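Local atomic coordinates of Lmaj004144AAA protein (Leishmania major, PDB entry 1Y63), a protein that binds ADP in its P-loop pocket and is probably a broad-specificity nucleoside monophosphate kinase and ATPase of the AK6 subfamily that takes part in 40S ribosomal maturation. Residues L73-M76 with E77-V81; M132-I136 with Q137-E141; E143-A147 with Y148-I152. All blocks are in the same frame, centred on the assembly; numbering follows the deposited sequence.

Contact 1 of 3, residues L73-M76 with E77-V81; sequences LDFM and EPIMV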
loop_
_atom_site.group_PDB
_atom_site.type_symbol
_atom_site.label_atom_id
_atom_site.label_comp_id
_atom_site.label_asym_id
_atom_site.label_seq_id
_atom_site.Cartn_x
_atom_site.Cartn_y
_atom_site.Cartn_z
ATOM N N LEU A 73 -10.273 -9.569 -4.745
ATOM C CA LEU A 73 -9.256 -10.609 -4.594
ATOM C C LEU A 73 -9.228 -11.573 -5.758
ATOM O O LEU A 73 -8.151 -11.958 -6.225
ATOM C CB LEU A 73 -9.446 -11.361 -3.277
ATOM C CG LEU A 73 -9.366 -10.539 -1.978
ATOM C CD1 LEU A 73 -9.523 -11.480 -0.798
ATOM C CD2 LEU A 73 -8.123 -9.734 -1.796
ATOM N N ASP A 74 -10.394 -11.953 -6.280
ATOM C CA ASP A 74 -10.431 -12.847 -7.420
ATOM C C ASP A 74 -9.791 -12.189 -8.646
ATOM O O ASP A 74 -9.135 -12.868 -9.445
ATOM C CB ASP A 74 -11.880 -13.263 -7.749
ATOM C CG ASP A 74 -12.485 -14.221 -6.738
ATOM O OD1 ASP A 74 -11.762 -14.810 -5.919
ATOM O OD2 ASP A 74 -13.725 -14.395 -6.792
ATOM N N PHE A 75 -10.007 -10.876 -8.802
ATOM C CA PHE A 75 -9.419 -10.099 -9.886
ATOM C C PHE A 75 -7.903 -10.045 -9.762
ATOM O O PHE A 75 -7.168 -10.205 -10.760
ATOM C CB PHE A 75 -10.022 -8.686 -9.893
ATOM C CG PHE A 75 -9.617 -7.861 -11.074
ATOM C CD1 PHE A 75 -8.420 -7.143 -11.049
ATOM C CD2 PHE A 75 -10.443 -7.776 -12.189
ATOM C CE1 PHE A 75 -8.037 -6.378 -12.162
ATOM C CE2 PHE A 75 -10.064 -6.990 -13.309
ATOM C CZ PHE A 75 -8.873 -6.304 -13.275
ATOM N N MET A 76 -7.424 -9.812 -8.538
ATOM C CA MET A 76 -5.985 -9.673 -8.296
ATOM C C MET A 76 -5.211 -10.995 -8.306
ATOM O O MET A 76 -4.048 -11.032 -8.694
ATOM C CB MET A 76 -5.744 -8.945 -6.971
ATOM C CG MET A 76 -6.149 -7.507 -6.951
ATOM S SD MET A 76 -5.893 -6.768 -5.341
ATOM C CE MET A 76 -4.082 -6.775 -5.241
ATOM N N GLU A 77 -5.864 -12.083 -7.894
ATOM C CA GLU A 77 -5.185 -13.355 -7.734
ATOM C C GLU A 77 -4.279 -13.749 -8.904
ATOM O O GLU A 77 -3.113 -14.036 -8.685
ATOM C CB GLU A 77 -6.187 -14.465 -7.402
ATOM C CG GLU A 77 -5.577 -15.870 -7.346
ATOM C CD GLU A 77 -4.755 -16.141 -6.097
ATOM O OE1 GLU A 77 -4.957 -15.470 -5.056
ATOM O OE2 GLU A 77 -3.940 -17.094 -6.149
ATOM N N PRO A 78 -4.811 -13.803 -10.142
ATOM C CA PRO A 78 -3.918 -14.208 -11.240
ATOM C C PRO A 78 -2.710 -13.297 -11.439
ATOM O O PRO A 78 -1.627 -13.803 -11.773
ATOM C CB PRO A 78 -4.840 -14.195 -12.463
ATOM C CG PRO A 78 -5.956 -13.300 -12.088
ATOM C CD PRO A 78 -6.181 -13.564 -10.639
ATOM N N ILE A 79 -2.875 -11.994 -11.192
ATOM C CA ILE A 79 -1.745 -11.071 -11.296
ATOM C C ILE A 79 -0.713 -11.419 -10.220
ATOM O O ILE A 79 0.485 -11.509 -10.468
ATOM C CB ILE A 79 -2.180 -9.628 -11.153
ATOM C CG1 ILE A 79 -3.270 -9.289 -12.184
ATOM C CG2 ILE A 79 -1.004 -8.706 -11.352
ATOM C CD1 ILE A 79 -4.103 -8.061 -11.812
ATOM N N MET A 80 -1.194 -11.642 -9.008
ATOM C CA MET A 80 -0.293 -11.783 -7.875
ATOM C C MET A 80 0.559 -13.034 -7.927
ATOM O O MET A 80 1.642 -13.057 -7.370
ATOM C CB MET A 80 -1.077 -11.715 -6.564
ATOM C CG MET A 80 -1.752 -10.366 -6.376
ATOM S SD MET A 80 -0.606 -8.941 -6.420
ATOM C CE MET A 80 0.463 -9.329 -5.041
ATOM N N VAL A 81 0.079 -14.072 -8.615
ATOM C CA VAL A 81 0.822 -15.333 -8.721
ATOM C C VAL A 81 1.573 -15.450 -10.046
ATOM O O VAL A 81 2.245 -16.464 -10.294
ATOM C CB VAL A 81 -0.092 -16.571 -8.525
ATOM C CG1 VAL A 81 -0.725 -16.514 -7.157
ATOM C CG2 VAL A 81 -1.144 -16.655 -9.621
#

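Contact 2 of 3, residues M132-I136 with Q137-E141; sequences MEAEI and QCICE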
loop_
_atom_site.group_PDB
_atom_site.type_symbol
_atom_site.label_atom_id
_atom_site.label_comp_id
_atom_site.label_asym_id
_atom_site.label_seq_id
_atom_site.Cartn_x
_atom_site.Cartn_y
_atom_site.Cartn_z
ATOM N N MET A 132 -6.616 12.515 8.828
ATOM C CA MET A 132 -5.680 12.956 9.849
ATOM C C MET A 132 -5.860 12.172 11.147
ATOM O O MET A 132 -4.878 11.813 11.800
ATOM C CB MET A 132 -5.905 14.444 10.140
ATOM C CG MET A 132 -5.609 15.365 8.968
ATOM S SD MET A 132 -3.861 15.382 8.549
ATOM C CE MET A 132 -3.179 16.110 10.000
ATOM N N GLU A 133 -7.117 11.935 11.527
ATOM C CA GLU A 133 -7.410 11.181 12.742
ATOM C C GLU A 133 -6.946 9.726 12.565
ATOM O O GLU A 133 -6.373 9.148 13.487
ATOM C CB GLU A 133 -8.913 11.263 13.038
ATOM C CG GLU A 133 -9.377 10.488 14.263
ATOM C CD GLU A 133 -8.787 10.967 15.558
ATOM O OE1 GLU A 133 -8.011 11.959 15.579
ATOM O OE2 GLU A 133 -9.123 10.338 16.579
ATOM N N ALA A 134 -7.163 9.160 11.382
ATOM C CA ALA A 134 -6.732 7.757 11.128
ATOM C C ALA A 134 -5.220 7.610 11.289
ATOM O O ALA A 134 -4.727 6.607 11.818
ATOM C CB ALA A 134 -7.165 7.300 9.773
ATOM N N GLU A 135 -4.473 8.619 10.858
ATOM C CA GLU A 135 -3.019 8.582 10.997
ATOM C C GLU A 135 -2.598 8.695 12.454
ATOM O O GLU A 135 -1.755 7.933 12.926
ATOM C CB GLU A 135 -2.377 9.653 10.118
ATOM C CG GLU A 135 -0.853 9.762 10.204
ATOM C CD GLU A 135 -0.092 8.565 9.659
ATOM O OE1 GLU A 135 -0.701 7.705 8.977
ATOM O OE2 GLU A 135 1.147 8.486 9.936
ATOM N N ILE A 136 -3.223 9.610 13.183
ATOM C CA ILE A 136 -2.942 9.774 14.628
ATOM C C ILE A 136 -3.260 8.494 15.403
ATOM O O ILE A 136 -2.557 8.155 16.383
ATOM C CB ILE A 136 -3.759 10.952 15.223
ATOM C CG1 ILE A 136 -3.341 12.264 14.560
ATOM C CG2 ILE A 136 -3.544 11.050 16.727
ATOM C CD1 ILE A 136 -4.372 13.342 14.706
ATOM N N GLN A 137 -4.308 7.784 14.988
ATOM C CA GLN A 137 -4.732 6.555 15.682
ATOM C C GLN A 137 -3.987 5.312 15.188
ATOM O O GLN A 137 -4.247 4.212 15.668
ATOM C CB GLN A 137 -6.244 6.343 15.563
ATOM C CG GLN A 137 -7.097 7.456 16.193
ATOM C CD GLN A 137 -6.917 7.573 17.692
ATOM O OE1 GLN A 137 -6.484 6.630 18.351
ATOM N NE2 GLN A 137 -7.248 8.742 18.246
ATOM N N CYS A 138 -3.036 5.497 14.274
ATOM C CA CYS A 138 -2.210 4.397 13.702
ATOM C C CYS A 138 -3.048 3.256 13.134
ATOM O O CYS A 138 -2.673 2.097 13.244
ATOM C CB CYS A 138 -1.209 3.855 14.724
ATOM S SG CYS A 138 0.013 5.061 15.249
ATOM N N ILE A 139 -4.171 3.582 12.506
ATOM C CA ILE A 139 -5.121 2.554 12.035
ATOM C C ILE A 139 -4.456 1.597 11.049
ATOM O O ILE A 139 -4.527 0.356 11.205
ATOM C CB ILE A 139 -6.378 3.205 11.417
ATOM C CG1 ILE A 139 -7.117 4.027 12.484
ATOM C CG2 ILE A 139 -7.259 2.152 10.749
ATOM C CD1 ILE A 139 -7.578 3.255 13.693
ATOM N N CYS A 140 -3.785 2.153 10.048
ATOM C CA CYS A 140 -3.200 1.336 8.967
ATOM C C CYS A 140 -2.051 0.464 9.489
ATOM O O CYS A 140 -1.920 -0.718 9.118
ATOM C CB CYS A 140 -2.739 2.233 7.812
ATOM S SG CYS A 140 -4.093 3.119 7.003
ATOM N N GLU A 141 -1.212 1.027 10.356
ATOM C CA GLU A 141 -0.113 0.260 10.899
ATOM C C GLU A 141 -0.640 -0.883 11.745
ATOM O O GLU A 141 -0.166 -2.024 11.642
ATOM C CB GLU A 141 0.837 1.121 11.725
ATOM C CG GLU A 141 2.076 0.332 12.111
ATOM C CD GLU A 141 2.971 1.019 13.124
ATOM O OE1 GLU A 141 3.073 2.254 13.112
ATOM O OE2 GLU A 141 3.586 0.299 13.932
HETATM O O HOH W 1 -3.531 5.059 9.808
#

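Contact 3 of 3, residues E143-A147 with Y148-I152; sequences EARDA and YEDDI. With NA (sodium ion), chain P.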
loop_
_atom_site.group_PDB
_atom_site.type_symbol
_atom_site.label_atom_id
_atom_site.label_comp_id
_atom_site.label_asym_id
_atom_site.label_seq_id
_atom_site.Cartn_x
_atom_site.Cartn_y
_atom_site.Cartn_z
ATOM N N GLU A 143 -3.485 -2.398 11.588
ATOM C CA GLU A 143 -4.095 -3.384 10.722
ATOM C C GLU A 143 -3.039 -4.286 10.100
ATOM O O GLU A 143 -3.191 -5.512 10.066
ATOM C CB GLU A 143 -4.896 -2.701 9.622
ATOM C CG GLU A 143 -5.635 -3.615 8.685
ATOM C CD GLU A 143 -6.565 -2.916 7.717
ATOM O OE1 GLU A 143 -7.270 -1.939 8.101
ATOM O OE2 GLU A 143 -6.621 -3.347 6.545
ATOM N N ALA A 144 -1.985 -3.679 9.550
ATOM C CA ALA A 144 -0.908 -4.445 8.881
ATOM C C ALA A 144 -0.208 -5.351 9.868
ATOM O O ALA A 144 0.052 -6.511 9.569
ATOM C CB ALA A 144 0.116 -3.492 8.226
ATOM N N ARG A 145 0.083 -4.843 11.072
ATOM C CA ARG A 145 0.789 -5.669 12.058
ATOM C C ARG A 145 -0.077 -6.791 12.560
ATOM O O ARG A 145 0.444 -7.824 12.975
ATOM C CB ARG A 145 1.267 -4.834 13.232
ATOM C CG ARG A 145 2.335 -3.893 12.875
ATOM C CD ARG A 145 2.981 -3.372 14.146
ATOM N NE ARG A 145 4.173 -2.611 13.852
ATOM C CZ ARG A 145 5.314 -3.142 13.427
ATOM N NH1 ARG A 145 5.443 -4.458 13.247
ATOM N NH2 ARG A 145 6.339 -2.340 13.191
ATOM N N ASP A 146 -1.399 -6.617 12.543
ATOM C CA ASP A 146 -2.302 -7.696 12.949
ATOM C C ASP A 146 -2.457 -8.779 11.889
ATOM O O ASP A 146 -2.762 -9.926 12.225
ATOM C CB ASP A 146 -3.684 -7.161 13.318
ATOM C CG ASP A 146 -3.728 -6.562 14.701
ATOM O OD1 ASP A 146 -2.853 -6.897 15.530
ATOM O OD2 ASP A 146 -4.641 -5.749 14.961
ATOM N N ALA A 147 -2.226 -8.432 10.637
ATOM C CA ALA A 147 -2.489 -9.297 9.494
ATOM C C ALA A 147 -1.321 -10.024 8.884
ATOM O O ALA A 147 -1.545 -10.963 8.120
ATOM C CB ALA A 147 -3.173 -8.513 8.426
ATOM N N TYR A 148 -0.088 -9.601 9.152
ATOM C CA TYR A 148 1.079 -10.175 8.510
ATOM C C TYR A 148 2.086 -10.494 9.588
ATOM O O TYR A 148 1.993 -9.988 10.708
ATOM C CB TYR A 148 1.681 -9.164 7.501
ATOM C CG TYR A 148 0.714 -8.851 6.379
ATOM C CD1 TYR A 148 0.711 -9.617 5.234
ATOM C CD2 TYR A 148 -0.178 -7.795 6.469
ATOM C CE1 TYR A 148 -0.197 -9.389 4.225
ATOM C CE2 TYR A 148 -1.096 -7.554 5.457
ATOM C CZ TYR A 148 -1.073 -8.355 4.335
ATOM O OH TYR A 148 -1.988 -8.135 3.331
ATOM N N GLU A 149 3.058 -11.318 9.231
ATOM C CA GLU A 149 4.106 -11.712 10.159
ATOM C C GLU A 149 5.037 -10.538 10.445
ATOM O O GLU A 149 5.448 -9.798 9.547
ATOM C CB GLU A 149 4.857 -12.915 9.583
ATOM C CG GLU A 149 3.951 -14.160 9.432
ATOM C CD GLU A 149 4.694 -15.452 9.291
ATOM O OE1 GLU A 149 5.541 -15.729 10.164
ATOM O OE2 GLU A 149 4.420 -16.211 8.332
ATOM N N ASP A 150 5.373 -10.363 11.717
ATOM C CA ASP A 150 6.073 -9.164 12.135
ATOM C C ASP A 150 7.395 -8.986 11.384
ATOM O O ASP A 150 7.766 -7.858 11.035
ATOM C CB ASP A 150 6.256 -9.172 13.663
ATOM C CG ASP A 150 4.906 -9.022 14.412
ATOM O OD1 ASP A 150 3.914 -8.548 13.790
ATOM O OD2 ASP A 150 4.822 -9.373 15.617
ATOM N N ASP A 151 8.058 -10.084 11.053
ATOM C CA ASP A 151 9.360 -10.026 10.399
ATOM C C ASP A 151 9.320 -9.489 8.962
ATOM O O ASP A 151 10.359 -9.094 8.456
ATOM C CB ASP A 151 10.054 -11.385 10.434
ATOM C CG ASP A 151 10.546 -11.759 11.825
ATOM O OD1 ASP A 151 10.508 -10.908 12.741
ATOM O OD2 ASP A 151 10.976 -12.912 11.996
ATOM N N ILE A 152 8.155 -9.446 8.299
ATOM C CA ILE A 152 8.105 -8.887 6.944
ATOM C C ILE A 152 7.557 -7.462 6.906
ATOM O O ILE A 152 7.431 -6.868 5.818
ATOM C CB ILE A 152 7.310 -9.772 5.950
ATOM C CG1 ILE A 152 5.803 -9.697 6.182
ATOM C CG2 ILE A 152 7.855 -11.195 6.004
ATOM C CD1 ILE A 152 5.011 -10.247 5.027
HETATM NA NA NA P . -4.534 -6.864 17.845
HETATM O O HOH W 2 1.452 -10.217 13.144
HETATM O O HOH W 3 8.180 -5.309 12.264
#

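Contact 1 of 3, residues L73-M76 with E77-V81
Met76 and Met80, one helical turn apart, meet through backbone and side chain alike. Two i to i+4 backbone bonds carry the polar part: Glu77 N donates to Leu73 O at 2.8 Å, and Met80 N to Met76 O at 2.9 Å. Met80 CG, beside its own backbone N at chi1 -63°, packs 3.3 Å from the same Met76 O that Met80 N binds. Between the two bonds the ladder changes character, because Pro78 has no N-H to give. Its ring fills the place instead, with Pro78 CD packed 3.3 Å from Asp74 O and also against the carbonyl oxygen of Phe75, and the helix kinks here.

The apolar contacts are looser. Met76 CE lies 4.3 Å from Met80 SD, and Ile79 CD1 approaches the Phe75 ring obliquely, 4.3 Å from CE1. Both methionines face the sheet, where Leu40 and Val88 receive them.

Charge is kept to another flank: the Glu77 carboxylate is held by Trp100 NE1 and, through a salt bridge, by Arg99. The whole is the proline-kinked C-terminal end of an amphipathic helix, 66-80, packed on the strands of a P-loop NTPase fold just before strand 85-89.

Contact 2 of 3, residues M132-I136 with Q137-E141
Ala134 and Ile139 meet where helix 125-136 stops and helix 139-147 starts, and the close packing of this corner is mostly backbone. Ile139 N points almost straight at Ala134 O, 3.2 Å away with an N-H...O angle of 174°. Cys138 N reaches Glu135 O at 3.1 Å, but from well above the carbonyl plane, while Gln137 N closes the last regular turn on Glu133 O. Ile139 CG1, turned beside its backbone N by chi1 of -63°, lies 3.6 Å from Ala134 O and 4.3 Å from Ala134 CB. The methyl and the isoleucine branch thus pack alongside the bond that joins their backbones. Water 1 adds a second donor to Ala134 O, at 2.8 Å, and accepts from Cys140 N, bridging the end of one helix to the first turn of the next.

On the solvent side a single polar pair spans the turn. Gln137 NE2 donates to Glu133 OE2 at 3.0 Å, coming from above the carboxylate plane; carboxylate and amide are turned 57° apart, a skewed grip between two exposed side chains. Both chains bend at chi2, which brings their ends together over the helix surface. Glu135 leaves from a different side of the helix, and its carboxylate is held by Thr18, His108 and the backbone of Thr109, near the nucleotide pocket.

Cys138, with positive phi, ends one helix in a Schellman motif, closed by the Ile139 N and Cys138 N bonds, and stands at the N-cap position of the next: a tight helix-to-helix corner following the predicted LID region of this adenylate kinase relative.

Contact 3 of 3, residues E143-A147 with Y148-I152
Tyr148 folds back against Ala144 and Ala147, the last turn of helix 139-147, and its side chain can be followed outward from the backbone. CB starts 3.7 Å from Ala144 O, the same oxygen that takes a weak bond from Tyr148 N at 3.1 Å. With chi1 at -63°, CG stands beside the backbone N and close to the carbonyl group of Ala147, whose oxygen lies over one face of the ring. CD1 lies 3.9 Å from Ala147 O. On the other branch, CD2 comes within 3.4 Å of Ala144 O, which lies at the ring edge and in its plane, and within 3.6 Å of Ala147 CB; CE2 continues along that methyl. Beyond the ring, OH is bonded to Ser93 O, while Phe96, Val104 and Val153 pack around the aromatic body.

The helical backbone conformation ends at Tyr148, and the chain passes through a 3-10 turn at 150-152 into edge strand 153-157. The segment is thus the return from helix to strand in the parallel alpha/beta core of the P-loop NTPase fold. Ala147 also belongs to a manganese site that Glu98 completes.

The outer side of this return is wet and charged. Water 3 lies at the edge of the Arg145 guanidinium and in its plane, accepting from NH1 at 3.0 Å and donating to Asp150 O. Arg145 NH1 and Asp150 OD1 stay 4.4 Å apart, too far for a salt bridge, although opposite charges at this range may still attract; Arg145 NE has its own salt bridge to Glu141. Asp146 turns elsewhere, its OD1 binding a sodium ion at 2.9 Å.

The three contacts show how a helix ending depends on its surroundings. Contact 1 and contact 3 are partly buried, each sending large side chains toward the parallel sheet: methionines toward strands 37-41 and 85-89 in the first, a tyrosine toward 103-108 and 153-157 in the other. Contact 2 lies at the surface, its centre about 28 Å from that of contact 1, on the opposite side of the chain's centre, and relies on backbone bonds and one polar pair. Contacts 2 and 3 share helix 139-147, one at its start and one at its end, and both include bridging waters. Helix 66-80 of contact 1 is separate from both.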